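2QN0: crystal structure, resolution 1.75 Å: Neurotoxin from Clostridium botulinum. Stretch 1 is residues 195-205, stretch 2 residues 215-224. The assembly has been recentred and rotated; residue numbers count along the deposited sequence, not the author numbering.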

# COMPACT_ATOMS: atom_id res chain seq x y z
N SER A 195 -4.90 4.81 -7.62
CA SER A 195 -5.82 5.93 -7.77
C SER A 195 -7.13 5.40 -7.21
O SER A 195 -7.94 4.83 -7.94
N PRO A 196 -7.35 5.58 -5.90
CA PRO A 196 -8.56 5.12 -5.22
C PRO A 196 -9.90 5.58 -5.77
O PRO A 196 -10.90 4.89 -5.57
N ARG A 197 -9.95 6.72 -6.47
CA ARG A 197 -11.24 7.17 -6.99
C ARG A 197 -11.77 6.31 -8.13
O ARG A 197 -12.93 6.43 -8.51
N PHE A 198 -10.92 5.44 -8.67
CA PHE A 198 -11.36 4.52 -9.73
C PHE A 198 -11.77 3.28 -8.95
O PHE A 198 -10.92 2.46 -8.57
N MET A 199 -13.07 3.14 -8.72
CA MET A 199 -13.60 2.04 -7.92
C MET A 199 -14.11 0.80 -8.63
O MET A 199 -14.87 0.87 -9.60
N LEU A 200 -13.71 -0.35 -8.10
CA LEU A 200 -14.12 -1.65 -8.61
C LEU A 200 -15.57 -1.85 -8.19
O LEU A 200 -15.97 -1.41 -7.10
N THR A 201 -16.37 -2.49 -9.04
CA THR A 201 -17.78 -2.74 -8.73
C THR A 201 -18.05 -4.24 -8.64
O THR A 201 -17.40 -5.03 -9.31
N TYR A 202 -19.03 -4.61 -7.82
CA TYR A 202 -19.35 -6.02 -7.59
C TYR A 202 -20.79 -6.19 -7.10
O TYR A 202 -21.44 -5.21 -6.74
N SER A 203 -21.26 -7.44 -7.09
CA SER A 203 -22.61 -7.75 -6.61
C SER A 203 -22.52 -8.84 -5.53
O SER A 203 -23.44 -9.00 -4.73
N ASN A 204 -21.42 -9.58 -5.52
CA ASN A 204 -21.21 -10.64 -4.52
C ASN A 204 -20.56 -9.92 -3.34
O ASN A 204 -19.33 -9.85 -3.25
N ALA A 205 -21.40 -9.39 -2.46
CA ALA A 205 -20.96 -8.60 -1.31
C ALA A 205 -21.06 -9.25 0.06
O ALA A 205 -21.76 -10.24 0.25
N SER A 215 -33.19 -9.43 -7.87
CA SER A 215 -32.02 -9.03 -8.65
C SER A 215 -31.11 -8.23 -7.73
O SER A 215 -31.53 -7.22 -7.16
N LYS A 216 -29.88 -8.69 -7.56
CA LYS A 216 -28.93 -8.01 -6.68
C LYS A 216 -28.32 -6.75 -7.27
O LYS A 216 -27.98 -6.70 -8.45
N SER A 217 -28.19 -5.72 -6.43
CA SER A 217 -27.61 -4.45 -6.85
C SER A 217 -26.10 -4.55 -7.00
O SER A 217 -25.46 -5.40 -6.39
N GLU A 218 -25.55 -3.66 -7.82
CA GLU A 218 -24.11 -3.58 -7.98
C GLU A 218 -23.69 -2.50 -6.99
O GLU A 218 -24.40 -1.50 -6.83
N PHE A 219 -22.56 -2.71 -6.32
CA PHE A 219 -22.04 -1.75 -5.34
C PHE A 219 -20.62 -1.40 -5.75
O PHE A 219 -19.99 -2.14 -6.51
N CYS A 220 -20.12 -0.29 -5.24
CA CYS A 220 -18.75 0.11 -5.54
C CYS A 220 -17.91 -0.16 -4.30
O CYS A 220 -18.45 -0.30 -3.20
N MET A 221 -16.60 -0.26 -4.46
CA MET A 221 -15.73 -0.43 -3.31
C MET A 221 -15.48 0.98 -2.77
O MET A 221 -15.36 1.93 -3.54
N ASP A 222 -15.42 1.12 -1.45
CA ASP A 222 -15.14 2.42 -0.86
C ASP A 222 -13.65 2.65 -1.11
O ASP A 222 -12.82 1.77 -0.85
N PRO A 223 -13.28 3.83 -1.63
CA PRO A 223 -11.88 4.15 -1.90
C PRO A 223 -10.92 3.86 -0.75
O PRO A 223 -9.76 3.51 -0.99
N ILE A 224 -11.37 4.01 0.50
CA ILE A 224 -10.43 3.75 1.59
C ILE A 224 -10.02 2.28 1.66
O ILE A 224 -8.92 1.97 2.09

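The most distinctive side chain in this contact is that of Tyr202, which leaves the sheet face and brings its end back toward the opposing strand. With chi1 at 54° (p) and chi2 at 86°, it brings its ring up to the backbone of stretch 2: Phe219 O sits over one face, and the hydroxyl reaches Cys220 O, with OH and O 3.0 Å apart. The ring also packs against two side chains, its CE1 lying 3.7 Å from Phe219 CB and its CE2 3.6 Å from Met221 CG.

The ring rests on a short antiparallel ladder. Tyr202 N donates to Phe219 O (3.0 Å) and Phe219 N to Tyr202 O (2.8 Å), so Tyr202 and Phe219 share one face of the sheet, although the Phe219 side chain (m) leads away at its end. Thr201 and Cys220, both p, occupy the other face, where Thr201 CG2 approaches Cys220 CB at 4.4 Å. Next along, Met221 N donates to Leu200 O (2.9 Å), and Leu200 CD2 meets Met221 SD at 4.0 Å.

Beyond the ladder the packing is largely apolar. Met199 points toward stretch 2, and chi1 (m) and chi2 (t) place SD 3.7 Å from Pro223 CG, 4.0 Å from Cys220 SG and 3.3 Å from Met221 O, while chi3 (-90°, m) sets the position of CE. Pro196, in the type I turn from Ser195 to Phe198, also points inward, its CB 3.9 Å from Pro223 CB. Asp222 instead turns away and caps the following helix, its OD1 accepting from Ile224 N at 3.0 Å.

At the other end, water takes over the polar linkage. Water 1 donates to Ser203 O (2.7 Å) and Ser217 O (2.8 Å), joining two carbonyls that cannot bond directly. Lys216 (m, t, p, t) points toward stretch 1, its CE 3.5 Å from Ser203 O, and its NZ donates to water 2 (2.6 Å), which also accepts from Ala205 N (2.9 Å).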

# COMPACT_ATOMS: atom_id res chain seq x y z
CB SER A 195 -6.01 6.35 -9.22
OG SER A 195 -6.86 7.49 -9.25
CB PRO A 196 -8.35 5.58 -3.78
CG PRO A 196 -6.86 5.58 -3.63
CD PRO A 196 -6.41 6.19 -4.94
CB ARG A 197 -11.20 8.65 -7.41
CG ARG A 197 -10.63 8.96 -8.78
CD ARG A 197 -10.93 10.43 -9.12
NE ARG A 197 -10.30 10.88 -10.36
CZ ARG A 197 -10.73 10.59 -11.58
NH1 ARG A 197 -11.81 9.85 -11.75
NH2 ARG A 197 -10.07 11.05 -12.64
CB PHE A 198 -10.21 4.23 -10.69
CG PHE A 198 -9.95 5.35 -11.66
CD1 PHE A 198 -10.57 5.37 -12.90
CD2 PHE A 198 -9.11 6.40 -11.31
CE1 PHE A 198 -10.36 6.43 -13.79
CE2 PHE A 198 -8.89 7.47 -12.19
CZ PHE A 198 -9.52 7.48 -13.43
CB MET A 199 -14.72 2.57 -7.02
CG MET A 199 -14.30 3.73 -6.14
SD MET A 199 -15.73 4.58 -5.45
CE MET A 199 -16.03 5.82 -6.73
CB LEU A 200 -13.20 -2.72 -8.00
CG LEU A 200 -13.44 -4.22 -8.13
CD1 LEU A 200 -12.11 -4.95 -7.90
CD2 LEU A 200 -14.48 -4.68 -7.11
CB THR A 201 -18.71 -2.10 -9.78
OG1 THR A 201 -18.36 -2.57 -11.08
CG2 THR A 201 -18.60 -0.58 -9.73
CB TYR A 202 -18.40 -6.56 -6.52
CG TYR A 202 -18.45 -5.70 -5.27
CD1 TYR A 202 -19.42 -5.92 -4.28
CD2 TYR A 202 -17.63 -4.58 -5.15
CE1 TYR A 202 -19.57 -5.03 -3.22
CE2 TYR A 202 -17.78 -3.69 -4.09
CZ TYR A 202 -18.75 -3.92 -3.13
OH TYR A 202 -18.95 -3.01 -2.11
CB SER A 203 -23.52 -8.21 -7.75
OG SER A 203 -23.01 -9.37 -8.40
CB ASN A 204 -20.26 -11.71 -5.08
CG ASN A 204 -19.98 -12.82 -4.09
OD1 ASN A 204 -20.66 -12.96 -3.08
ND2 ASN A 204 -18.96 -13.62 -4.39
CB ALA A 205 -21.73 -7.28 -1.31
CB SER A 215 -32.45 -8.17 -9.84
OG SER A 215 -31.37 -7.96 -10.73
CB LYS A 216 -27.83 -8.99 -6.26
CG LYS A 216 -28.37 -10.21 -5.53
CD LYS A 216 -27.28 -11.19 -5.14
CE LYS A 216 -26.40 -10.64 -4.03
NZ LYS A 216 -25.39 -11.65 -3.60
CB SER A 217 -27.91 -3.36 -5.82
OG SER A 217 -29.29 -3.11 -5.68
CB GLU A 218 -23.74 -3.16 -9.40
CG GLU A 218 -23.84 -4.27 -10.42
CD GLU A 218 -23.52 -3.79 -11.83
OE1 GLU A 218 -22.67 -2.89 -11.97
OE2 GLU A 218 -24.12 -4.33 -12.79
CB PHE A 219 -22.00 -2.39 -3.94
CG PHE A 219 -23.35 -2.53 -3.29
CD1 PHE A 219 -23.88 -1.49 -2.53
CD2 PHE A 219 -24.06 -3.72 -3.39
CE1 PHE A 219 -25.11 -1.64 -1.88
CE2 PHE A 219 -25.29 -3.88 -2.74
CZ PHE A 219 -25.81 -2.83 -1.99
CB CYS A 220 -18.68 1.60 -5.89
SG CYS A 220 -19.07 2.69 -4.48
CB MET A 221 -14.38 -1.04 -3.71
CG MET A 221 -14.34 -2.56 -3.70
SD MET A 221 -12.64 -3.13 -3.91
CE MET A 221 -11.99 -2.82 -2.28
CB ASP A 222 -15.42 2.40 0.64
CG ASP A 222 -15.24 3.77 1.29
OD1 ASP A 222 -14.25 4.45 0.97
OD2 ASP A 222 -16.09 4.16 2.11
CB PRO A 223 -11.93 5.63 -2.26
CG PRO A 223 -13.23 5.74 -2.97
CD PRO A 223 -14.16 4.92 -2.10
CB ILE A 224 -10.95 4.18 2.99
CG1 ILE A 224 -12.26 3.48 3.34
CG2 ILE A 224 -11.07 5.70 3.05
CD1 ILE A 224 -12.54 3.45 4.83
O HOH W 1 -25.26 -7.13 -4.14
O HOH W 2 -24.14 -10.16 -1.83